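Local structure of molybdopterin molybdotransferase (Pyrococcus horikoshii, 1UZ5) at residues V7-E10 and K11-V15; G290-G294 and K295-G299; L314-P317 and L318-A322; A265-I268 and E269-E273; G367-T370 and S371-A375. The protein probably catalyses the insertion of molybdate into adenylyl-molybdopterin, releasing AMP and giving Mo-molybdopterin, with magnesium as cofactor. One frame throughout, in Å; residues are numbered along the deposited sequence.

Interaction 1 of 5, residues V7-E10 and K11-V15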
loop_
_atom_site.group_PDB
_atom_site.type_symbol
_atom_site.label_atom_id
_atom_site.label_comp_id
_atom_site.label_asym_id
_atom_site.label_seq_id
_atom_site.Cartn_x
_atom_site.Cartn_y
_atom_site.Cartn_z
ATOM N N VAL A 7 -24.226 -19.639 -9.880
ATOM C CA VAL A 7 -23.960 -19.864 -8.463
ATOM C C VAL A 7 -23.904 -18.524 -7.718
ATOM O O VAL A 7 -23.587 -17.493 -8.309
ATOM C CB VAL A 7 -22.614 -20.606 -8.279
ATOM C CG1 VAL A 7 -21.453 -19.648 -8.485
ATOM C CG2 VAL A 7 -22.554 -21.249 -6.915
ATOM N N PRO A 8 -24.231 -18.520 -6.414
ATOM C CA PRO A 8 -24.196 -17.272 -5.643
ATOM C C PRO A 8 -22.800 -16.649 -5.609
ATOM O O PRO A 8 -21.798 -17.337 -5.797
ATOM C CB PRO A 8 -24.657 -17.712 -4.258
ATOM C CG PRO A 8 -25.607 -18.821 -4.565
ATOM C CD PRO A 8 -24.860 -19.595 -5.627
ATOM N N LEU A 9 -22.747 -15.343 -5.370
ATOM C CA LEU A 9 -21.478 -14.633 -5.306
ATOM C C LEU A 9 -20.588 -15.252 -4.237
ATOM O O LEU A 9 -19.410 -15.524 -4.473
ATOM C CB LEU A 9 -21.716 -13.154 -4.985
ATOM C CG LEU A 9 -20.478 -12.268 -4.794
ATOM C CD1 LEU A 9 -19.597 -12.327 -6.032
ATOM C CD2 LEU A 9 -20.913 -10.838 -4.518
ATOM N N GLU A 10 -21.162 -15.484 -3.062
ATOM C CA GLU A 10 -20.416 -16.064 -1.954
ATOM C C GLU A 10 -19.646 -17.306 -2.379
ATOM O O GLU A 10 -18.507 -17.511 -1.956
ATOM C CB GLU A 10 -21.361 -16.410 -0.803
ATOM C CG GLU A 10 -20.667 -17.049 0.386
ATOM C CD GLU A 10 -19.489 -16.229 0.877
ATOM O OE1 GLU A 10 -19.683 -15.031 1.175
ATOM O OE2 GLU A 10 -18.372 -16.783 0.966
ATOM N N LYS A 11 -20.260 -18.135 -3.216
ATOM C CA LYS A 11 -19.588 -19.342 -3.674
ATOM C C LYS A 11 -18.414 -18.966 -4.561
ATOM O O LYS A 11 -17.314 -19.499 -4.409
ATOM C CB LYS A 11 -20.548 -20.244 -4.452
ATOM C CG LYS A 11 -19.876 -21.484 -5.032
ATOM C CD LYS A 11 -19.252 -22.343 -3.938
ATOM C CE LYS A 11 -18.461 -23.504 -4.523
ATOM N NZ LYS A 11 -19.312 -24.395 -5.357
ATOM N N ALA A 12 -18.655 -18.049 -5.493
ATOM C CA ALA A 12 -17.607 -17.597 -6.402
ATOM C C ALA A 12 -16.461 -16.995 -5.591
ATOM O O ALA A 12 -15.293 -17.150 -5.944
ATOM C CB ALA A 12 -18.162 -16.568 -7.373
ATOM N N LEU A 13 -16.804 -16.314 -4.498
ATOM C CA LEU A 13 -15.792 -15.708 -3.639
ATOM C C LEU A 13 -14.990 -16.791 -2.927
ATOM O O LEU A 13 -13.767 -16.700 -2.818
ATOM C CB LEU A 13 -16.443 -14.780 -2.612
ATOM C CG LEU A 13 -17.062 -13.498 -3.169
ATOM C CD1 LEU A 13 -17.730 -12.709 -2.055
ATOM C CD2 LEU A 13 -15.974 -12.665 -3.832
ATOM N N GLU A 14 -15.685 -17.820 -2.448
ATOM C CA GLU A 14 -15.024 -18.923 -1.760
ATOM C C GLU A 14 -14.059 -19.617 -2.711
ATOM O O GLU A 14 -12.974 -20.033 -2.311
ATOM C CB GLU A 14 -16.058 -19.924 -1.243
ATOM C CG GLU A 14 -16.894 -19.398 -0.089
ATOM C CD GLU A 14 -18.025 -20.338 0.292
ATOM O OE1 GLU A 14 -17.762 -21.549 0.462
ATOM O OE2 GLU A 14 -19.174 -19.866 0.427
ATOM N N VAL A 15 -14.458 -19.730 -3.975
ATOM C CA VAL A 15 -13.620 -20.368 -4.983
ATOM C C VAL A 15 -12.317 -19.598 -5.188
ATOM O O VAL A 15 -11.239 -20.189 -5.233
ATOM C CB VAL A 15 -14.355 -20.468 -6.336
ATOM C CG1 VAL A 15 -13.422 -21.033 -7.399
ATOM C CG2 VAL A 15 -15.585 -21.351 -6.188
#
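P8 O accepts the first backbone bonds of helix 9-18. A12 N donates to it at 3.2 Å and lies in the carbonyl plane, with a nearly straight N-H...O angle of 165°. K11 N adds a weak, bent bond to the same oxygen. P8 is the N-cap residue. Its ring has no polar atom to accept from the first turn; the P8 carbonyl does the accepting. The next turn is regular: L13 N reaches L9 O at 2.7 Å, and E14 N reaches E10 O at 2.9 Å.

L9 CG lies 3.9 Å from L13 CD1, and the two leucines cross obliquely. L13 CG also rests 3.4 Å from L9 O. An alanine in place of L13 would probably leave L9 without this apolar neighbour and open a gap beside L314 of helix 304-322. V7 comes up just before the helix. Its CG2 presses on K11 CG at 3.3 Å, which is tight for two carbons. V7 is tied by its backbone to G278 and A280.

E10 and E14 bring like charges together. E10 OE2 and E14 OE2 come within 3.2 Å, with the carboxylate planes 34° apart. Both are acceptors, so no bond links them if both are ionised. E10 is bent at chi2 (53°), which swings its carboxylate over E14 CG. The pair lies on an exposed flank, where water and ions could screen the charge. The two acids probably raise each other's affinity for a proton.

Interaction 2 of 5, residues G290-G294 and K295-G299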
loop_
_atom_site.group_PDB
_atom_site.type_symbol
_atom_site.label_atom_id
_atom_site.label_comp_id
_atom_site.label_asym_id
_atom_site.label_seq_id
_atom_site.Cartn_x
_atom_site.Cartn_y
_atom_site.Cartn_z
ATOM N N GLY A 290 -11.941 -20.075 -13.837
ATOM C CA GLY A 290 -11.391 -21.401 -14.020
ATOM C C GLY A 290 -9.923 -21.490 -13.652
ATOM O O GLY A 290 -9.348 -20.562 -13.072
ATOM N N VAL A 291 -9.315 -22.619 -13.995
ATOM C CA VAL A 291 -7.910 -22.857 -13.711
ATOM C C VAL A 291 -7.280 -23.635 -14.856
ATOM O O VAL A 291 -7.808 -24.658 -15.290
ATOM C CB VAL A 291 -7.730 -23.666 -12.402
ATOM C CG1 VAL A 291 -6.251 -23.896 -12.127
ATOM C CG2 VAL A 291 -8.378 -22.927 -11.237
ATOM N N ILE A 292 -6.162 -23.124 -15.356
ATOM C CA ILE A 292 -5.425 -23.762 -16.435
ATOM C C ILE A 292 -3.977 -23.868 -15.969
ATOM O O ILE A 292 -3.351 -22.861 -15.628
ATOM C CB ILE A 292 -5.471 -22.931 -17.731
ATOM C CG1 ILE A 292 -6.921 -22.780 -18.208
ATOM C CG2 ILE A 292 -4.622 -23.600 -18.803
ATOM C CD1 ILE A 292 -7.073 -21.938 -19.464
ATOM N N LYS A 293 -3.456 -25.090 -15.944
ATOM C CA LYS A 293 -2.090 -25.331 -15.498
ATOM C C LYS A 293 -1.837 -24.641 -14.163
ATOM O O LYS A 293 -0.860 -23.914 -14.003
ATOM C CB LYS A 293 -1.092 -24.839 -16.546
ATOM C CG LYS A 293 -1.156 -25.617 -17.847
ATOM C CD LYS A 293 -0.047 -25.206 -18.801
ATOM C CE LYS A 293 -0.059 -26.071 -20.050
ATOM N NZ LYS A 293 1.047 -25.723 -20.986
ATOM N N GLY A 294 -2.747 -24.866 -13.219
ATOM C CA GLY A 294 -2.626 -24.289 -11.891
ATOM C C GLY A 294 -2.798 -22.787 -11.770
ATOM O O GLY A 294 -2.719 -22.244 -10.670
ATOM N N LYS A 295 -3.049 -22.104 -12.880
ATOM C CA LYS A 295 -3.206 -20.654 -12.839
ATOM C C LYS A 295 -4.653 -20.190 -12.966
ATOM O O LYS A 295 -5.377 -20.626 -13.858
ATOM C CB LYS A 295 -2.349 -20.026 -13.937
ATOM C CG LYS A 295 -0.894 -20.447 -13.830
ATOM C CD LYS A 295 -0.038 -19.855 -14.918
ATOM C CE LYS A 295 1.410 -20.254 -14.719
ATOM N NZ LYS A 295 2.274 -19.694 -15.781
ATOM N N PRO A 296 -5.097 -19.310 -12.054
ATOM C CA PRO A 296 -6.470 -18.801 -12.095
ATOM C C PRO A 296 -6.733 -18.058 -13.406
ATOM O O PRO A 296 -5.860 -17.357 -13.922
ATOM C CB PRO A 296 -6.531 -17.865 -10.888
ATOM C CG PRO A 296 -5.549 -18.482 -9.930
ATOM C CD PRO A 296 -4.398 -18.832 -10.848
ATOM N N VAL A 297 -7.931 -18.234 -13.949
ATOM C CA VAL A 297 -8.323 -17.575 -15.190
ATOM C C VAL A 297 -9.696 -16.964 -14.954
ATOM O O VAL A 297 -10.592 -17.620 -14.419
ATOM C CB VAL A 297 -8.413 -18.571 -16.362
ATOM C CG1 VAL A 297 -8.709 -17.824 -17.667
ATOM C CG2 VAL A 297 -7.119 -19.346 -16.477
ATOM N N PHE A 298 -9.851 -15.704 -15.343
ATOM C CA PHE A 298 -11.111 -14.993 -15.171
ATOM C C PHE A 298 -11.642 -14.510 -16.519
ATOM O O PHE A 298 -10.884 -14.022 -17.358
ATOM C CB PHE A 298 -10.916 -13.775 -14.257
ATOM C CG PHE A 298 -10.612 -14.124 -12.826
ATOM C CD1 PHE A 298 -11.635 -14.218 -11.885
ATOM C CD2 PHE A 298 -9.301 -14.333 -12.413
ATOM C CE1 PHE A 298 -11.356 -14.510 -10.547
ATOM C CE2 PHE A 298 -9.009 -14.625 -11.077
ATOM C CZ PHE A 298 -10.038 -14.712 -10.144
ATOM N N GLY A 299 -12.947 -14.668 -16.715
ATOM C CA GLY A 299 -13.592 -14.212 -17.936
ATOM C C GLY A 299 -14.589 -13.175 -17.459
ATOM O O GLY A 299 -15.604 -13.522 -16.858
#
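I292 and V297 meet on one face of the hairpin, where I292 CG1 lies 3.9 Å from V297 CG2. They are not a directly paired couple: I292 bridges K295, and V297 bridges G290, so the contact runs diagonally over the strands. V297 CG2 stands anti to its carbonyl carbon, and this branch meets both CG1 and CD1 of I292. G290, paired with V297, has no side chain on this face.

K295 starts on this same face but its extended chain leads off, and NZ bonds V244 O and G247 O. V291 and P296 occupy the other face as a non-hydrogen-bonded pair. V291 CG1 lies 3.7 Å from K295 N, and V291 CA-H points at K295 O.

G290 N gives V297 O a straight bond of 2.9 Å, 171° at the hydrogen. K295 N closes the type I' turn onto I292 O at 2.9 Å, from above the carbonyl plane. K293 and G294 take positive phi at the two corners, as the loop of a two-residue beta hairpin.

Strand 295-300 is flanked by strand 249-253, and strand 288-292 by strand 273-277. I292 faces helix 233-246, while P296 and F298 pack on helix 304-322.

Interaction 3 of 5, residues L314-P317 and L318-A322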
loop_
_atom_site.group_PDB
_atom_site.type_symbol
_atom_site.label_atom_id
_atom_site.label_comp_id
_atom_site.label_asym_id
_atom_site.label_seq_id
_atom_site.Cartn_x
_atom_site.Cartn_y
_atom_site.Cartn_z
ATOM N N LEU A 314 -13.921 -9.907 -7.832
ATOM C CA LEU A 314 -13.284 -11.215 -7.959
ATOM C C LEU A 314 -11.766 -11.276 -8.066
ATOM O O LEU A 314 -11.129 -12.114 -7.427
ATOM C CB LEU A 314 -13.870 -11.949 -9.168
ATOM C CG LEU A 314 -15.397 -12.033 -9.284
ATOM C CD1 LEU A 314 -15.765 -12.744 -10.573
ATOM C CD2 LEU A 314 -15.973 -12.767 -8.084
ATOM N N VAL A 315 -11.180 -10.407 -8.879
ATOM C CA VAL A 315 -9.739 -10.448 -9.072
ATOM C C VAL A 315 -8.926 -9.703 -8.019
ATOM O O VAL A 315 -7.905 -10.205 -7.549
ATOM C CB VAL A 315 -9.359 -9.918 -10.471
ATOM C CG1 VAL A 315 -7.878 -10.152 -10.733
ATOM C CG2 VAL A 315 -10.208 -10.618 -11.540
ATOM N N VAL A 316 -9.379 -8.513 -7.646
ATOM C CA VAL A 316 -8.665 -7.709 -6.667
ATOM C C VAL A 316 -8.361 -8.458 -5.365
ATOM O O VAL A 316 -7.217 -8.474 -4.917
ATOM C CB VAL A 316 -9.431 -6.398 -6.381
ATOM C CG1 VAL A 316 -8.779 -5.634 -5.240
ATOM C CG2 VAL A 316 -9.431 -5.530 -7.644
ATOM N N PRO A 317 -9.370 -9.102 -4.750
ATOM C CA PRO A 317 -9.096 -9.827 -3.503
ATOM C C PRO A 317 -7.949 -10.835 -3.655
ATOM O O PRO A 317 -7.123 -10.993 -2.754
ATOM C CB PRO A 317 -10.435 -10.492 -3.199
ATOM C CG PRO A 317 -11.421 -9.475 -3.717
ATOM C CD PRO A 317 -10.813 -9.126 -5.060
ATOM N N LEU A 318 -7.901 -11.506 -4.802
ATOM C CA LEU A 318 -6.857 -12.486 -5.077
ATOM C C LEU A 318 -5.487 -11.815 -5.117
ATOM O O LEU A 318 -4.530 -12.290 -4.506
ATOM C CB LEU A 318 -7.118 -13.175 -6.420
ATOM C CG LEU A 318 -6.082 -14.204 -6.885
ATOM C CD1 LEU A 318 -5.998 -15.344 -5.881
ATOM C CD2 LEU A 318 -6.463 -14.736 -8.259
ATOM N N LEU A 319 -5.401 -10.706 -5.844
ATOM C CA LEU A 319 -4.148 -9.980 -5.979
ATOM C C LEU A 319 -3.678 -9.386 -4.652
ATOM O O LEU A 319 -2.495 -9.436 -4.327
ATOM C CB LEU A 319 -4.304 -8.879 -7.034
ATOM C CG LEU A 319 -4.771 -9.418 -8.391
ATOM C CD1 LEU A 319 -4.850 -8.294 -9.417
ATOM C CD2 LEU A 319 -3.806 -10.499 -8.861
ATOM N N LEU A 320 -4.610 -8.828 -3.887
ATOM C CA LEU A 320 -4.266 -8.238 -2.602
ATOM C C LEU A 320 -3.704 -9.291 -1.652
ATOM O O LEU A 320 -2.721 -9.045 -0.957
ATOM C CB LEU A 320 -5.494 -7.567 -1.980
ATOM C CG LEU A 320 -6.005 -6.327 -2.721
ATOM C CD1 LEU A 320 -7.176 -5.712 -1.966
ATOM C CD2 LEU A 320 -4.876 -5.313 -2.859
ATOM N N ARG A 321 -4.322 -10.469 -1.631
ATOM C CA ARG A 321 -3.863 -11.546 -0.762
ATOM C C ARG A 321 -2.465 -11.991 -1.150
ATOM O O ARG A 321 -1.662 -12.350 -0.295
ATOM C CB ARG A 321 -4.826 -12.726 -0.830
ATOM C CG ARG A 321 -6.158 -12.453 -0.159
ATOM C CD ARG A 321 -7.194 -13.461 -0.598
ATOM N NE ARG A 321 -8.505 -13.091 -0.069
ATOM C CZ ARG A 321 -9.665 -13.392 -0.645
ATOM N NH1 ARG A 321 -10.799 -13.006 -0.078
ATOM N NH2 ARG A 321 -9.693 -14.068 -1.787
ATOM N N ALA A 322 -2.172 -11.964 -2.444
ATOM C CA ALA A 322 -0.852 -12.350 -2.922
ATOM C C ALA A 322 0.193 -11.335 -2.449
ATOM O O ALA A 322 1.383 -11.642 -2.383
ATOM C CB ALA A 322 -0.849 -12.412 -4.428
#
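P317 is the residue most covered by the following turn of helix 304-322. Its CB lies over one face of the R321 guanidinium, off toward the rim, at 3.9 Å from R321 NH2. R321 runs extended from CG to NE and leans toward P317. R321 CG touches P317 O at 3.1 Å, the same oxygen that takes the bond from R321 N. R321 also touches Q17 and E326. Two conformers of this side chain were deposited, so the guanidinium position is one of two.

V316 is the second main partner. Its CG1 stands anti to the backbone N (chi1 173°) and meets L320 CD1 at 3.6 Å. The two side chains lie side by side and point the same way. L320 N closes the backbone below them on V316 O at 2.8 Å, a straight bond of 169°.

L318 turns to the other flank of the helix. Its CB sits 3.3 Å from V315 O, and its branches touch F19, V16, P296 and F298. Next to it V315 CG1 meets L319 CD1 at 3.8 Å, again with the side chains in step. A serine in place of L319 would probably leave V315 CG1 without its apolar partner and open a gap on this buried side.

The proline nitrogen has no hydrogen, so P317 gives nothing to the turn before it, and the helix is kinked there. Its carbonyl still accepts. From V315 onward the carbonyls are taken up by L319, L320 and R321 in turn. The contact is thus held by backbone bonds and apolar contact, with the R321 guanidinium, in one of its two conformers, over P317 CB.

Interaction 4 of 5, residues A265-I268 and E269-E273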
loop_
_atom_site.group_PDB
_atom_site.type_symbol
_atom_site.label_atom_id
_atom_site.label_comp_id
_atom_site.label_asym_id
_atom_site.label_seq_id
_atom_site.Cartn_x
_atom_site.Cartn_y
_atom_site.Cartn_z
ATOM N N ALA A 265 -15.755 -19.975 -22.257
ATOM C CA ALA A 265 -15.949 -21.006 -21.252
ATOM C C ALA A 265 -15.538 -22.356 -21.820
ATOM O O ALA A 265 -14.899 -23.158 -21.135
ATOM C CB ALA A 265 -17.404 -21.043 -20.811
ATOM N N SER A 266 -15.889 -22.597 -23.079
ATOM C CA SER A 266 -15.561 -23.860 -23.730
ATOM C C SER A 266 -14.062 -23.989 -23.961
ATOM O O SER A 266 -13.506 -25.086 -23.886
ATOM C CB SER A 266 -16.304 -23.984 -25.067
ATOM O OG SER A 266 -15.784 -23.087 -26.031
ATOM N N VAL A 267 -13.405 -22.870 -24.248
ATOM C CA VAL A 267 -11.966 -22.895 -24.468
ATOM C C VAL A 267 -11.252 -23.193 -23.152
ATOM O O VAL A 267 -10.311 -23.982 -23.108
ATOM C CB VAL A 267 -11.460 -21.554 -25.033
ATOM C CG1 VAL A 267 -9.938 -21.558 -25.103
ATOM C CG2 VAL A 267 -12.046 -21.331 -26.418
ATOM N N ILE A 268 -11.715 -22.560 -22.081
ATOM C CA ILE A 268 -11.128 -22.769 -20.764
ATOM C C ILE A 268 -11.392 -24.204 -20.317
ATOM O O ILE A 268 -10.529 -24.854 -19.724
ATOM C CB ILE A 268 -11.734 -21.791 -19.730
ATOM C CG1 ILE A 268 -11.353 -20.353 -20.098
ATOM C CG2 ILE A 268 -11.253 -22.138 -18.330
ATOM C CD1 ILE A 268 -12.028 -19.301 -19.243
ATOM N N GLU A 269 -12.589 -24.695 -20.620
ATOM C CA GLU A 269 -12.987 -26.049 -20.257
ATOM C C GLU A 269 -12.077 -27.100 -20.886
ATOM O O GLU A 269 -11.774 -28.120 -20.264
ATOM C CB GLU A 269 -14.435 -26.305 -20.687
ATOM C CG GLU A 269 -14.983 -27.642 -20.233
ATOM C CD GLU A 269 -15.084 -27.742 -18.724
ATOM O OE1 GLU A 269 -15.913 -27.017 -18.135
ATOM O OE2 GLU A 269 -14.329 -28.539 -18.127
ATOM N N GLU A 270 -11.636 -26.853 -22.115
ATOM C CA GLU A 270 -10.771 -27.804 -22.801
ATOM C C GLU A 270 -9.289 -27.641 -22.485
ATOM O O GLU A 270 -8.500 -28.556 -22.724
ATOM C CB GLU A 270 -10.990 -27.725 -24.314
ATOM C CG GLU A 270 -10.657 -26.390 -24.943
ATOM C CD GLU A 270 -10.975 -26.367 -26.428
ATOM O OE1 GLU A 270 -12.162 -26.531 -26.784
ATOM O OE2 GLU A 270 -10.040 -26.188 -27.237
ATOM N N LEU A 271 -8.903 -26.481 -21.960
ATOM C CA LEU A 271 -7.506 -26.246 -21.610
ATOM C C LEU A 271 -7.293 -26.556 -20.133
ATOM O O LEU A 271 -6.170 -26.817 -19.693
ATOM C CB LEU A 271 -7.110 -24.795 -21.892
ATOM C CG LEU A 271 -6.879 -24.395 -23.349
ATOM C CD1 LEU A 271 -6.544 -22.913 -23.423
ATOM C CD2 LEU A 271 -5.744 -25.221 -23.931
ATOM N N GLY A 272 -8.382 -26.530 -19.374
ATOM C CA GLY A 272 -8.298 -26.803 -17.952
ATOM C C GLY A 272 -9.646 -27.123 -17.342
ATOM O O GLY A 272 -10.328 -28.046 -17.780
ATOM N N GLU A 273 -10.036 -26.354 -16.332
ATOM C CA GLU A 273 -11.309 -26.571 -15.657
ATOM C C GLU A 273 -12.032 -25.266 -15.354
ATOM O O GLU A 273 -11.406 -24.250 -15.059
ATOM C CB GLU A 273 -11.086 -27.338 -14.350
ATOM C CG GLU A 273 -12.341 -27.495 -13.499
ATOM C CD GLU A 273 -12.109 -28.354 -12.265
ATOM O OE1 GLU A 273 -11.738 -29.537 -12.427
ATOM O OE2 GLU A 273 -12.297 -27.847 -11.137
#
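A265 O meets E269 N in the first bond across this turn, at 2.8 Å. The oxygen also lies close to E269 CB. A265 itself packs against H277 and I288, and its side chain is about 6 Å from a bound sulfate ion, probably from the crystallisation liquor.

S266 is next. Its O takes E270 N at 3.1 Å, with the donor tilted from the carbonyl plane. The hydroxyl of S266 looks back and bonds L263 O. E270 reaches the same part of the helix with its side chain. Its CG sits between the backbone N and the carbonyl carbon (chi1 62°), which places it over the preceding turn, 3.0 Å from V267 O. The carboxylate has a long, weak ion pair with K233.

V267 brings the side-chain contact. Its CG1 lies 4.0 Å from L271 CD1, and the two run side by side. Both face helix 233-246, where each touches I240. V267 O receives weak bonds from L271 N and E270 N.

I268 O serves the end of the helix. G272 N bonds it at 2.7 Å, and L271 N adds a weak, bent bond at 3.2 Å. The I268 side chain packs on V274 and I288. Its CG2 also passes 3.9 Å from E273 O, where the chain has already turned into a strand.

G272 is the first residue to leave helical angles, and E273 then pairs with V291. This is the C-terminal end of helix 263-271 passing into strand 273-277, the outermost strand of the mixed sheet within this chain, in the probable molybdopterin-binding domain.

Interaction 5 of 5, residues G367-T370 and S371-A375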
loop_
_atom_site.group_PDB
_atom_site.type_symbol
_atom_site.label_atom_id
_atom_site.label_comp_id
_atom_site.label_asym_id
_atom_site.label_seq_id
_atom_site.Cartn_x
_atom_site.Cartn_y
_atom_site.Cartn_z
ATOM N N GLY A 367 -23.529 6.405 -22.058
ATOM C CA GLY A 367 -22.460 5.857 -22.878
ATOM C C GLY A 367 -21.516 4.961 -22.095
ATOM O O GLY A 367 -21.296 5.170 -20.904
ATOM N N ALA A 368 -20.951 3.966 -22.765
ATOM C CA ALA A 368 -20.040 3.032 -22.115
ATOM C C ALA A 368 -18.779 3.692 -21.554
ATOM O O ALA A 368 -18.391 3.431 -20.417
ATOM C CB ALA A 368 -19.652 1.926 -23.088
ATOM N N VAL A 369 -18.142 4.544 -22.349
ATOM C CA VAL A 369 -16.916 5.200 -21.911
ATOM C C VAL A 369 -17.162 6.256 -20.834
ATOM O O VAL A 369 -16.474 6.278 -19.812
ATOM C CB VAL A 369 -16.182 5.818 -23.113
ATOM C CG1 VAL A 369 -14.878 6.451 -22.664
ATOM C CG2 VAL A 369 -15.905 4.728 -24.151
ATOM N N THR A 370 -18.151 7.117 -21.051
ATOM C CA THR A 370 -18.479 8.157 -20.084
ATOM C C THR A 370 -18.849 7.531 -18.739
ATOM O O THR A 370 -18.517 8.070 -17.684
ATOM C CB THR A 370 -19.653 9.034 -20.596
ATOM O OG1 THR A 370 -19.212 9.808 -21.720
ATOM C CG2 THR A 370 -20.146 9.972 -19.510
ATOM N N SER A 371 -19.530 6.389 -18.783
ATOM C CA SER A 371 -19.933 5.687 -17.566
ATOM C C SER A 371 -18.694 5.205 -16.825
ATOM O O SER A 371 -18.609 5.283 -15.598
ATOM C CB SER A 371 -20.818 4.484 -17.912
ATOM O OG SER A 371 -22.030 4.904 -18.512
ATOM N N PHE A 372 -17.741 4.691 -17.591
ATOM C CA PHE A 372 -16.486 4.198 -17.048
ATOM C C PHE A 372 -15.771 5.348 -16.343
ATOM O O PHE A 372 -15.310 5.210 -15.210
ATOM C CB PHE A 372 -15.630 3.662 -18.195
ATOM C CG PHE A 372 -14.212 3.350 -17.811
ATOM C CD1 PHE A 372 -13.898 2.175 -17.140
ATOM C CD2 PHE A 372 -13.184 4.217 -18.165
ATOM C CE1 PHE A 372 -12.575 1.859 -16.832
ATOM C CE2 PHE A 372 -11.853 3.914 -17.862
ATOM C CZ PHE A 372 -11.552 2.728 -17.194
ATOM N N ILE A 373 -15.696 6.487 -17.022
ATOM C CA ILE A 373 -15.044 7.666 -16.475
ATOM C C ILE A 373 -15.706 8.145 -15.186
ATOM O O ILE A 373 -15.016 8.479 -14.229
ATOM C CB ILE A 373 -15.055 8.832 -17.489
ATOM C CG1 ILE A 373 -14.208 8.471 -18.712
ATOM C CG2 ILE A 373 -14.533 10.107 -16.829
ATOM C CD1 ILE A 373 -12.759 8.143 -18.387
ATOM N N ASP A 374 -17.037 8.163 -15.162
ATOM C CA ASP A 374 -17.790 8.630 -13.993
ATOM C C ASP A 374 -17.898 7.672 -12.805
ATOM O O ASP A 374 -18.150 8.107 -11.681
ATOM C CB ASP A 374 -19.215 9.028 -14.405
ATOM C CG ASP A 374 -19.239 10.132 -15.439
ATOM O OD1 ASP A 374 -18.320 10.979 -15.437
ATOM O OD2 ASP A 374 -20.189 10.161 -16.246
ATOM N N ALA A 375 -17.723 6.378 -13.044
ATOM C CA ALA A 375 -17.841 5.391 -11.975
ATOM C C ALA A 375 -16.729 5.450 -10.924
ATOM O O ALA A 375 -15.591 5.076 -11.187
ATOM C CB ALA A 375 -17.916 3.992 -12.575
#
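G367 O takes two donors from S371. S371 OG gives it a short bond of 2.5 Å, and S371 N a longer one of 3.0 Å. The two donors reach the oxygen from opposite faces of its plane. S371 OG stands beside its own backbone N (chi1 -64°), which turns it back toward the preceding turn. The hydroxyl of buried S371 also bonds S366 OG, so it has a second partner.

The remaining polar bonds are those of the helix backbone. F372 N bonds A368 O, I373 N bonds V369 O at 2.9 Å, and D374 N bonds T370 O at 2.9 Å. The one to V369 O is straight, 164° at the hydrogen.

Two oxygens meet without a bond: D374 OD2 lies 3.0 Å from T370 O. The carboxylate folds back beside T370 and also comes 3.3 Å from T370 CG2. The two side chains lie alongside, pointing the same way. Another close approach to a carbonyl is that of F372 CB, 3.2 Å from V369 O.

Apolar contact is light. V369 CG1 and I373 CG1 are 4.5 Å apart, while the F372 side chain packs on P304.

G367 is the N-cap residue, with a positive phi. The two segments span the whole of the short helix 368-374 in the MoeA C-terminal region (domain IV), which packs by A368, S371 and F372 on Y303 and the start of helix 304-322.

In the fold
Along the chain the order is interaction 1, 4, 2, 3, 5. Interactions 2, 3 and 4 lie in the probable molybdopterin-binding domain. Interaction 4 leads into strand 273-277, which pairs with the hairpin of interaction 2; their centres are about 9 Å apart. The hairpin's F298 and P296 pack on helix 304-322 of interaction 3, about 14 Å away between centres. Interaction 1 belongs to the N-terminal region, yet L9 and L13 touch L314 of that helix. Interaction 5, in the C-terminal region, touches none of the others (nearest atoms about 12 Å from interaction 3), but its helix 368-374 packs on P304 and T305, where helix 304-322 starts. Helix 304-322 thus meets elements from all three regions.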